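Local atomic coordinates of beta-N-acetylhexosaminidase (Bacteroides fragilis, PDB entry 4PYS), a protein that probably removes terminal beta-linked N-acetylhexosamine residues from glycans by hydrolysis. Residues A[76-86]-A[119-128]; A[332-343]-A[354-362]. All blocks are in the same frame, centred on the assembly; numbering follows the deposited sequence.

In the fold
Contact 1 pairs antiparallel strands 80-84 and 117-126 in the N-terminal accessory sheet, whereas contact 2 pairs parallel strands 337-341 and 356-360 in the barrel of the catalytic domain. They share no strand or helix: their centres lie 35 Å apart and their nearest atoms about 14 Å apart. Each buries 870 Å², yet contact 1 is partly buried, 25 Å from the chain centre, and contact 2 is buried, at 15 Å. In contact 1 one sheet face is charged and water-bridged and the other largely apolar. In contact 2 a salt bridge lies at the strands' N-terminal end, apolar residues occupy the middle, and tryptophans gather at the C-terminal end.

Contact 1 (A[76-86]-A[119-128]); sequences PTEGYRIRVTP and FPCVEITDFP
Tyr-80 and Asp-126 run alongside each other in the same direction, with ring and carboxylate planes 77° apart. Tyr-80 CG sits between the backbone N and the carbonyl carbon (chi1 65°), which brings the ring across its neighbour: CZ is 3.3 Å from Asp-126 CB and OH 2.7 Å from OD2. That last bond is weak, and the hydroxyl has a second partner in Ser-105; Gly-16 and Trp-462 hold Asp-126 OD1. Ile-124 CG2 approaches Tyr-80 CE2 obliquely at 4.0 Å.

The backbones form an antiparallel ladder, axes at 156°, within the mixed sheet of the family 20 accessory domain; helix 96-109 packs on the face bearing Tyr-80 and Val-122. Towards Phe-119 on this face, Val-84 CG2 meets Val-122 CG1 at 4.0 Å.

On the other face, Arg-81, Glu-123 and Thr-125 run alongside one another. Arg-81 NE and Glu-123 OE2 are 4.0 Å apart, too far for a salt bridge; one water in the guanidinium plane bonds NE, OE2 and Thr-125 OG1. Asp-72 and Glu-92 pair with the far end of Arg-81. Arg-83 CG packs on Glu-123 CG at 3.7 Å. Where the type II turn 76-79 begins, Pro-76 CG lies over one face of Phe-127, 4.2 Å from the centroid, a CH-pi contact.

Contact 2 (A[332-343]-A[354-362]); sequences KQKGRKAIFWGD and DNVVIQWWN. With FMT (formic acid), chain I.
Lys-332 reaches Asp-354 through a fully extended chain, NZ lying 2.7 Å from OD1 in a salt bridge that meets the carboxylate from above its plane. A water joins the same NZ to the backbone N of Asp-354.

Among the polar contacts, Asn-355 ND2 donates to Arg-336 O at 3.0 Å, with the acceptor in the amide plane; Ala-328 O, on helix 316-333, is a second acceptor. Five backbone bonds follow, from Ala-338 N to Asn-355 O through Gly-342 N to Gln-359 O. The axes run parallel within 28°, as neighbouring strands do in the TIM barrel of this catalytic domain.

Apolar contacts divide between the two faces. Ile-339 CG1 and Val-357 CB touch at 4.0 Å, side by side, while on the face towards helix 316-333 Val-356 CG1 meets the edge of the Phe-340 ring in its plane.

Aromatic contacts gather at the C-terminal end. Trp-341 has Gln-359 alongside, the amide tilted modestly from the ring plane and CZ3 3.3 Å from CD; His-287 and Ser-432 fix the amide, and Glu-223 accepts from Trp-341 NE1. The edge of Trp-341 turns to the face of Trp-361, planes at 79°, an offset edge-to-face pair.

Hydrogen bonds fix Trp-361 as well. With CG between N and the carbonyl carbon (chi1 75°), it directs NE1 to Asp-343 OD1, 2.7 Å away in a nearly straight bond that reaches the syn side of the carboxylate, tilted out of its plane. Formic acid, probably from crystallisation, accepts from Trp-361 N (O2, 3.0 Å) and Asn-362 N (O1, 2.9 Å), and also bonds Tyr-346 OH.

Contact 1 (A[76-86]-A[119-128])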
loop_
_atom_site.group_PDB
_atom_site.type_symbol
_atom_site.label_atom_id
_atom_site.label_comp_id
_atom_site.label_asym_id
_atom_site.label_seq_id
_atom_site.Cartn_x
_atom_site.Cartn_y
_atom_site.Cartn_z
ATOM N N PRO A 76 20.415 9.956 2.351
ATOM C CA PRO A 76 19.887 8.916 1.462
ATOM C C PRO A 76 18.519 9.315 0.952
ATOM O O PRO A 76 17.878 10.202 1.530
ATOM C CB PRO A 76 19.706 7.704 2.393
ATOM C CG PRO A 76 20.416 8.032 3.666
ATOM C CD PRO A 76 20.429 9.531 3.762
ATOM N N THR A 77 18.066 8.648 -0.102
ATOM C CA THR A 77 16.711 8.828 -0.602
ATOM C C THR A 77 15.717 8.624 0.529
ATOM O O THR A 77 15.874 7.708 1.348
ATOM C CB THR A 77 16.383 7.815 -1.715
ATOM O OG1 THR A 77 17.493 7.721 -2.614
ATOM C CG2 THR A 77 15.152 8.265 -2.484
ATOM N N GLU A 78 14.723 9.502 0.565
ATOM C CA GLU A 78 13.674 9.521 1.579
ATOM C C GLU A 78 14.156 9.847 2.994
ATOM O O GLU A 78 13.370 9.778 3.943
ATOM C CB GLU A 78 12.882 8.207 1.596
ATOM C CG GLU A 78 12.458 7.702 0.222
ATOM C CD GLU A 78 11.538 6.507 0.337
ATOM O OE1 GLU A 78 12.050 5.365 0.446
ATOM O OE2 GLU A 78 10.308 6.728 0.340
ATOM N N GLY A 79 15.427 10.203 3.143
ATOM C CA GLY A 79 15.960 10.481 4.471
ATOM C C GLY A 79 15.784 11.929 4.880
ATOM O O GLY A 79 15.596 12.800 4.036
ATOM N N TYR A 80 15.851 12.201 6.180
ATOM C CA TYR A 80 15.761 13.582 6.639
ATOM C C TYR A 80 16.573 13.763 7.910
ATOM O O TYR A 80 16.978 12.784 8.552
ATOM C CB TYR A 80 14.297 13.978 6.879
ATOM C CG TYR A 80 13.669 13.198 8.005
ATOM C CD1 TYR A 80 13.035 11.983 7.770
ATOM C CD2 TYR A 80 13.716 13.676 9.311
ATOM C CE1 TYR A 80 12.479 11.254 8.819
ATOM C CE2 TYR A 80 13.169 12.955 10.358
ATOM C CZ TYR A 80 12.547 11.753 10.104
ATOM O OH TYR A 80 12.011 11.042 11.156
ATOM N N ARG A 81 16.816 15.020 8.263
ATOM C CA ARG A 81 17.399 15.346 9.553
ATOM C C ARG A 81 16.582 16.493 10.121
ATOM O O ARG A 81 16.205 17.420 9.392
ATOM C CB ARG A 81 18.868 15.760 9.391
ATOM C CG ARG A 81 19.575 16.103 10.701
ATOM C CD ARG A 81 20.997 16.613 10.452
ATOM N NE ARG A 81 21.817 15.632 9.738
ATOM C CZ ARG A 81 22.100 15.695 8.439
ATOM N NH1 ARG A 81 21.649 16.704 7.701
ATOM N NH2 ARG A 81 22.839 14.751 7.869
ATOM N N ILE A 82 16.279 16.409 11.411
ATOM C CA ILE A 82 15.600 17.498 12.108
ATOM C C ILE A 82 16.496 17.946 13.239
ATOM O O ILE A 82 16.944 17.110 14.023
ATOM C CB ILE A 82 14.271 17.037 12.729
ATOM C CG1 ILE A 82 13.260 16.615 11.650
ATOM C CG2 ILE A 82 13.673 18.152 13.580
ATOM C CD1 ILE A 82 11.968 15.990 12.221
ATOM N N ARG A 83 16.779 19.245 13.327
ATOM C CA ARG A 83 17.445 19.789 14.508
ATOM C C ARG A 83 16.533 20.819 15.131
ATOM O O ARG A 83 16.196 21.820 14.493
ATOM C CB ARG A 83 18.788 20.435 14.157
ATOM C CG ARG A 83 19.884 19.440 13.830
ATOM C CD ARG A 83 21.123 20.161 13.310
ATOM N NE ARG A 83 20.964 20.524 11.903
ATOM C CZ ARG A 83 21.700 21.442 11.292
ATOM N NH1 ARG A 83 22.633 22.099 11.973
ATOM N NH2 ARG A 83 21.499 21.711 10.007
ATOM N N VAL A 84 16.106 20.557 16.363
ATOM C CA VAL A 84 15.355 21.538 17.140
ATOM C C VAL A 84 16.301 22.138 18.166
ATOM O O VAL A 84 16.857 21.409 18.989
ATOM C CB VAL A 84 14.158 20.886 17.872
ATOM C CG1 VAL A 84 13.431 21.913 18.740
ATOM C CG2 VAL A 84 13.194 20.256 16.876
ATOM N N THR A 85 16.504 23.456 18.100
ATOM C CA THR A 85 17.314 24.171 19.080
ATOM C C THR A 85 16.380 25.114 19.832
ATOM O O THR A 85 15.210 25.236 19.457
ATOM C CB THR A 85 18.450 24.976 18.400
ATOM O OG1 THR A 85 17.908 26.134 17.750
ATOM C CG2 THR A 85 19.194 24.124 17.392
ATOM N N PRO A 86 16.866 25.764 20.910
ATOM C CA PRO A 86 15.993 26.733 21.584
ATOM C C PRO A 86 15.622 27.941 20.716
ATOM O O PRO A 86 14.739 28.701 21.102
ATOM C CB PRO A 86 16.839 27.192 22.778
ATOM C CG PRO A 86 17.738 26.040 23.063
ATOM C CD PRO A 86 18.058 25.442 21.720
ATOM N N PHE A 119 8.326 21.742 20.995
ATOM C CA PHE A 119 9.254 20.716 20.535
ATOM C C PHE A 119 10.470 20.629 21.442
ATOM O O PHE A 119 11.252 21.579 21.525
ATOM C CB PHE A 119 9.740 21.028 19.122
ATOM C CG PHE A 119 8.666 20.969 18.074
ATOM C CD1 PHE A 119 8.044 19.767 17.764
ATOM C CD2 PHE A 119 8.299 22.112 17.378
ATOM C CE1 PHE A 119 7.061 19.710 16.786
ATOM C CE2 PHE A 119 7.322 22.064 16.394
ATOM C CZ PHE A 119 6.703 20.864 16.097
ATOM N N PRO A 120 10.646 19.487 22.121
ATOM C CA PRO A 120 11.864 19.332 22.928
ATOM C C PRO A 120 13.075 19.375 22.018
ATOM O O PRO A 120 13.005 18.871 20.896
ATOM C CB PRO A 120 11.706 17.937 23.542
ATOM C CG PRO A 120 10.202 17.707 23.573
ATOM C CD PRO A 120 9.692 18.376 22.316
ATOM N N CYS A 121 14.160 19.988 22.466
ATOM C CA CYS A 121 15.346 20.078 21.625
ATOM C C CYS A 121 15.885 18.685 21.319
ATOM O O CYS A 121 15.831 17.783 22.165
ATOM C CB CYS A 121 16.402 20.964 22.279
ATOM S SG CYS A 121 15.842 22.675 22.440
ATOM N N VAL A 122 16.384 18.503 20.101
ATOM C CA VAL A 122 16.708 17.167 19.617
ATOM C C VAL A 122 17.437 17.254 18.284
ATOM O O VAL A 122 17.335 18.254 17.570
ATOM C CB VAL A 122 15.413 16.328 19.438
ATOM C CG1 VAL A 122 14.628 16.793 18.214
ATOM C CG2 VAL A 122 15.726 14.839 19.324
ATOM N N GLU A 123 18.210 16.221 17.969
ATOM C CA GLU A 123 18.609 15.985 16.591
ATOM C C GLU A 123 18.157 14.588 16.193
ATOM O O GLU A 123 18.497 13.599 16.850
ATOM C CB GLU A 123 20.121 16.145 16.405
ATOM C CG GLU A 123 20.570 15.941 14.962
ATOM C CD GLU A 123 22.014 16.360 14.728
ATOM O OE1 GLU A 123 22.580 17.088 15.572
ATOM O OE2 GLU A 123 22.576 15.955 13.693
ATOM N N ILE A 124 17.361 14.520 15.135
ATOM C CA ILE A 124 16.854 13.255 14.623
ATOM C C ILE A 124 17.414 13.074 13.222
ATOM O O ILE A 124 17.324 13.988 12.399
ATOM C CB ILE A 124 15.324 13.298 14.531
ATOM C CG1 ILE A 124 14.712 13.486 15.920
ATOM C CG2 ILE A 124 14.789 12.020 13.896
ATOM C CD1 ILE A 124 13.235 13.872 15.873
ATOM N N THR A 125 18.016 11.914 12.967
ATOM C CA THR A 125 18.517 11.578 11.640
ATOM C C THR A 125 17.876 10.260 11.271
ATOM O O THR A 125 17.941 9.298 12.055
ATOM C CB THR A 125 20.046 11.404 11.644
ATOM O OG1 THR A 125 20.650 12.548 12.269
ATOM C CG2 THR A 125 20.560 11.280 10.220
ATOM N N ASP A 126 17.251 10.189 10.098
ATOM C CA ASP A 126 16.315 9.084 9.874
ATOM C C ASP A 126 16.175 8.775 8.374
ATOM O O ASP A 126 16.248 9.671 7.529
ATOM C CB ASP A 126 14.959 9.471 10.485
ATOM C CG ASP A 126 14.056 8.287 10.735
ATOM O OD1 ASP A 126 14.565 7.136 10.774
ATOM O OD2 ASP A 126 12.834 8.525 10.930
ATOM N N PHE A 127 16.018 7.493 8.054
ATOM C CA PHE A 127 15.842 7.041 6.680
ATOM C C PHE A 127 15.340 5.593 6.701
ATOM O O PHE A 127 15.594 4.862 7.679
ATOM C CB PHE A 127 17.163 7.148 5.892
ATOM C CG PHE A 127 18.359 6.646 6.641
ATOM C CD1 PHE A 127 18.679 5.292 6.640
ATOM C CD2 PHE A 127 19.163 7.529 7.347
ATOM C CE1 PHE A 127 19.793 4.828 7.329
ATOM C CE2 PHE A 127 20.278 7.076 8.045
ATOM C CZ PHE A 127 20.587 5.726 8.035
ATOM N N PRO A 128 14.644 5.164 5.627
ATOM C CA PRO A 128 13.977 3.850 5.657
ATOM C C PRO A 128 14.889 2.667 5.431
ATOM O O PRO A 128 15.854 2.734 4.643
ATOM C CB PRO A 128 12.966 3.945 4.499
ATOM C CG PRO A 128 13.629 4.903 3.523
ATOM C CD PRO A 128 14.266 5.942 4.425
HETATM O O HOH W 1 22.898 13.654 11.741
#

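Contact 2 (A[332-343]-A[354-362])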
loop_
_atom_site.group_PDB
_atom_site.type_symbol
_atom_site.label_atom_id
_atom_site.label_comp_id
_atom_site.label_asym_id
_atom_site.label_seq_id
_atom_site.Cartn_x
_atom_site.Cartn_y
_atom_site.Cartn_z
ATOM N N LYS A 332 5.634 -2.476 -20.350
ATOM C CA LYS A 332 7.036 -2.149 -20.595
ATOM C C LYS A 332 7.190 -1.056 -21.652
ATOM O O LYS A 332 7.985 -0.130 -21.479
ATOM C CB LYS A 332 7.830 -3.395 -20.999
ATOM C CG LYS A 332 9.325 -3.142 -21.137
ATOM C CD LYS A 332 10.095 -4.433 -21.305
ATOM C CE LYS A 332 11.544 -4.154 -21.667
ATOM N NZ LYS A 332 12.323 -5.414 -21.797
ATOM N N GLN A 333 6.422 -1.147 -22.733
ATOM C CA GLN A 333 6.509 -0.139 -23.794
ATOM C C GLN A 333 5.889 1.186 -23.343
ATOM O O GLN A 333 6.078 2.217 -23.978
ATOM C CB GLN A 333 5.908 -0.647 -25.117
ATOM C CG GLN A 333 4.384 -0.611 -25.227
ATOM C CD GLN A 333 3.876 -1.320 -26.485
ATOM O OE1 GLN A 333 4.313 -2.427 -26.805
ATOM N NE2 GLN A 333 2.953 -0.682 -27.199
ATOM N N LYS A 334 5.166 1.151 -22.227
ATOM C CA LYS A 334 4.634 2.361 -21.605
ATOM C C LYS A 334 5.547 2.888 -20.504
ATOM O O LYS A 334 5.239 3.891 -19.858
ATOM C CB LYS A 334 3.259 2.090 -21.005
ATOM C CG LYS A 334 2.198 1.769 -22.029
ATOM C CD LYS A 334 0.840 1.804 -21.377
ATOM C CE LYS A 334 -0.182 2.353 -22.337
ATOM N NZ LYS A 334 0.071 3.766 -22.743
ATOM N N GLY A 335 6.663 2.202 -20.277
ATOM C CA GLY A 335 7.604 2.626 -19.253
ATOM C C GLY A 335 7.201 2.266 -17.837
ATOM O O GLY A 335 7.700 2.862 -16.880
ATOM N N ARG A 336 6.312 1.287 -17.686
ATOM C CA ARG A 336 5.903 0.853 -16.352
ATOM C C ARG A 336 6.440 -0.538 -16.038
ATOM O O ARG A 336 6.819 -1.295 -16.944
ATOM C CB ARG A 336 4.378 0.854 -16.227
ATOM C CG ARG A 336 3.723 2.135 -16.702
ATOM C CD ARG A 336 4.176 3.367 -15.900
ATOM N NE ARG A 336 3.562 4.569 -16.460
ATOM C CZ ARG A 336 2.437 5.108 -16.006
ATOM N NH1 ARG A 336 1.817 4.576 -14.961
ATOM N NH2 ARG A 336 1.932 6.181 -16.591
ATOM N N LYS A 337 6.496 -0.848 -14.752
ATOM C CA LYS A 337 6.803 -2.188 -14.273
ATOM C C LYS A 337 5.499 -2.903 -13.944
ATOM O O LYS A 337 4.511 -2.265 -13.579
ATOM C CB LYS A 337 7.709 -2.123 -13.045
ATOM C CG LYS A 337 9.114 -1.613 -13.396
ATOM C CD LYS A 337 10.052 -1.613 -12.199
ATOM C CE LYS A 337 11.467 -1.200 -12.615
ATOM N NZ LYS A 337 12.013 -2.071 -13.698
ATOM N N ALA A 338 5.493 -4.224 -14.087
ATOM C CA ALA A 338 4.280 -5.008 -13.866
ATOM C C ALA A 338 4.448 -5.903 -12.651
ATOM O O ALA A 338 5.375 -6.720 -12.606
ATOM C CB ALA A 338 3.983 -5.846 -15.092
ATOM N N ILE A 339 3.560 -5.768 -11.666
ATOM C CA ILE A 339 3.630 -6.624 -10.488
ATOM C C ILE A 339 2.625 -7.761 -10.634
ATOM O O ILE A 339 1.489 -7.533 -11.046
ATOM C CB ILE A 339 3.308 -5.863 -9.183
ATOM C CG1 ILE A 339 4.187 -4.620 -9.042
ATOM C CG2 ILE A 339 3.499 -6.780 -7.971
ATOM C CD1 ILE A 339 3.730 -3.666 -7.915
ATOM N N PHE A 340 3.046 -8.978 -10.294
ATOM C CA PHE A 340 2.158 -10.139 -10.317
ATOM C C PHE A 340 2.217 -10.826 -8.967
ATOM O O PHE A 340 3.263 -10.822 -8.326
ATOM C CB PHE A 340 2.615 -11.156 -11.366
ATOM C CG PHE A 340 2.468 -10.693 -12.786
ATOM C CD1 PHE A 340 1.229 -10.724 -13.417
ATOM C CD2 PHE A 340 3.573 -10.270 -13.505
ATOM C CE1 PHE A 340 1.092 -10.320 -14.734
ATOM C CE2 PHE A 340 3.448 -9.862 -14.831
ATOM C CZ PHE A 340 2.203 -9.886 -15.443
ATOM N N TRP A 341 1.116 -11.433 -8.534
ATOM C CA TRP A 341 1.174 -12.300 -7.355
ATOM C C TRP A 341 2.083 -13.497 -7.641
ATOM O O TRP A 341 2.175 -13.950 -8.779
ATOM C CB TRP A 341 -0.225 -12.787 -6.965
ATOM C CG TRP A 341 -1.157 -11.670 -6.547
ATOM C CD1 TRP A 341 -2.264 -11.228 -7.220
ATOM C CD2 TRP A 341 -1.050 -10.862 -5.376
ATOM N NE1 TRP A 341 -2.853 -10.194 -6.532
ATOM C CE2 TRP A 341 -2.128 -9.954 -5.393
ATOM C CE3 TRP A 341 -0.156 -10.824 -4.306
ATOM C CZ2 TRP A 341 -2.326 -9.015 -4.384
ATOM C CZ3 TRP A 341 -0.359 -9.890 -3.297
ATOM C CH2 TRP A 341 -1.434 -8.998 -3.344
ATOM N N GLY A 342 2.753 -14.011 -6.610
ATOM C CA GLY A 342 3.770 -15.034 -6.804
ATOM C C GLY A 342 3.319 -16.376 -7.372
ATOM O O GLY A 342 4.161 -17.140 -7.856
ATOM N N ASP A 343 2.016 -16.675 -7.308
ATOM C CA ASP A 343 1.459 -17.914 -7.891
ATOM C C ASP A 343 1.976 -18.162 -9.290
ATOM O O ASP A 343 2.232 -19.301 -9.695
ATOM C CB ASP A 343 -0.054 -17.806 -8.074
ATOM C CG ASP A 343 -0.773 -17.434 -6.823
ATOM O OD1 ASP A 343 -0.663 -16.261 -6.419
ATOM O OD2 ASP A 343 -1.479 -18.304 -6.275
ATOM N N ASP A 354 11.570 -8.318 -18.439
ATOM C CA ASP A 354 12.422 -7.785 -17.365
ATOM C C ASP A 354 11.836 -6.627 -16.557
ATOM O O ASP A 354 12.508 -6.083 -15.682
ATOM C CB ASP A 354 13.824 -7.415 -17.897
ATOM C CG ASP A 354 13.793 -6.299 -18.932
ATOM O OD1 ASP A 354 12.721 -5.694 -19.150
ATOM O OD2 ASP A 354 14.854 -6.019 -19.530
ATOM N N ASN A 355 10.595 -6.242 -16.840
ATOM C CA ASN A 355 9.932 -5.234 -16.005
ATOM C C ASN A 355 8.980 -5.844 -14.977
ATOM O O ASN A 355 8.195 -5.130 -14.345
ATOM C CB ASN A 355 9.173 -4.233 -16.869
ATOM C CG ASN A 355 8.024 -4.869 -17.616
ATOM O OD1 ASN A 355 8.127 -6.000 -18.093
ATOM N ND2 ASN A 355 6.911 -4.147 -17.721
ATOM N N VAL A 356 9.053 -7.161 -14.815
ATOM C CA VAL A 356 8.166 -7.881 -13.900
ATOM C C VAL A 356 8.663 -7.849 -12.452
ATOM O O VAL A 356 9.850 -8.032 -12.194
ATOM C CB VAL A 356 7.964 -9.341 -14.370
ATOM C CG1 VAL A 356 7.337 -10.191 -13.275
ATOM C CG2 VAL A 356 7.106 -9.375 -15.630
ATOM N N VAL A 357 7.742 -7.600 -11.521
ATOM C CA VAL A 357 8.009 -7.651 -10.084
ATOM C C VAL A 357 7.059 -8.694 -9.496
ATOM O O VAL A 357 5.906 -8.801 -9.932
ATOM C CB VAL A 357 7.764 -6.273 -9.430
ATOM C CG1 VAL A 357 7.922 -6.335 -7.908
ATOM C CG2 VAL A 357 8.709 -5.235 -10.032
ATOM N N ILE A 358 7.548 -9.475 -8.536
ATOM C CA ILE A 358 6.763 -10.549 -7.924
ATOM C C ILE A 358 6.355 -10.213 -6.489
ATOM O O ILE A 358 7.201 -9.875 -5.660
ATOM C CB ILE A 358 7.567 -11.873 -7.913
ATOM C CG1 ILE A 358 7.894 -12.317 -9.346
ATOM C CG2 ILE A 358 6.801 -12.955 -7.172
ATOM C CD1 ILE A 358 6.676 -12.548 -10.229
ATOM N N GLN A 359 5.063 -10.314 -6.186
ATOM C CA GLN A 359 4.603 -10.083 -4.823
ATOM C C GLN A 359 4.390 -11.431 -4.149
ATOM O O GLN A 359 3.476 -12.179 -4.495
ATOM C CB GLN A 359 3.327 -9.240 -4.787
ATOM C CG GLN A 359 2.927 -8.841 -3.369
ATOM C CD GLN A 359 2.053 -7.598 -3.329
ATOM O OE1 GLN A 359 1.546 -7.146 -4.355
ATOM N NE2 GLN A 359 1.870 -7.045 -2.137
ATOM N N TRP A 360 5.286 -11.741 -3.218
ATOM C CA TRP A 360 5.344 -13.034 -2.542
ATOM C C TRP A 360 4.335 -13.031 -1.403
ATOM O O TRP A 360 4.410 -12.177 -0.519
ATOM C CB TRP A 360 6.770 -13.226 -2.019
ATOM C CG TRP A 360 6.999 -14.374 -1.079
ATOM C CD1 TRP A 360 6.439 -15.621 -1.122
ATOM C CD2 TRP A 360 7.869 -14.362 0.055
ATOM N NE1 TRP A 360 6.916 -16.385 -0.071
ATOM C CE2 TRP A 360 7.794 -15.631 0.661
ATOM C CE3 TRP A 360 8.704 -13.391 0.618
ATOM C CZ2 TRP A 360 8.529 -15.956 1.811
ATOM C CZ3 TRP A 360 9.432 -13.716 1.762
ATOM C CH2 TRP A 360 9.336 -14.987 2.342
ATOM N N TRP A 361 3.382 -13.963 -1.422
ATOM C CA TRP A 361 2.266 -13.875 -0.467
ATOM C C TRP A 361 1.858 -15.168 0.251
ATOM O O TRP A 361 1.437 -15.117 1.408
ATOM C CB TRP A 361 1.025 -13.269 -1.136
ATOM C CG TRP A 361 0.317 -14.229 -2.049
ATOM C CD1 TRP A 361 0.542 -14.409 -3.386
ATOM C CD2 TRP A 361 -0.756 -15.120 -1.698
ATOM N NE1 TRP A 361 -0.317 -15.370 -3.884
ATOM C CE2 TRP A 361 -1.123 -15.817 -2.866
ATOM C CE3 TRP A 361 -1.438 -15.393 -0.506
ATOM C CZ2 TRP A 361 -2.145 -16.780 -2.875
ATOM C CZ3 TRP A 361 -2.448 -16.350 -0.516
ATOM C CH2 TRP A 361 -2.792 -17.028 -1.691
ATOM N N ASN A 362 1.936 -16.317 -0.415
ATOM C CA ASN A 362 1.361 -17.516 0.199
ATOM C C ASN A 362 2.352 -18.351 1.010
ATOM O O ASN A 362 2.701 -19.464 0.623
ATOM C CB ASN A 362 0.630 -18.387 -0.831
ATOM C CG ASN A 362 -0.324 -19.370 -0.183
ATOM O OD1 ASN A 362 -0.372 -19.489 1.044
ATOM N ND2 ASN A 362 -1.090 -20.082 -1.002
HETATM C C FMT I . 3.586 -16.769 -3.343
HETATM O O1 FMT I . 2.722 -17.525 -2.927
HETATM O O2 FMT I . 3.347 -15.687 -3.864
HETATM O O HOH W 2 12.322 -8.404 -21.265
HETATM O O HOH W 3 -1.330 -20.144 -3.609
#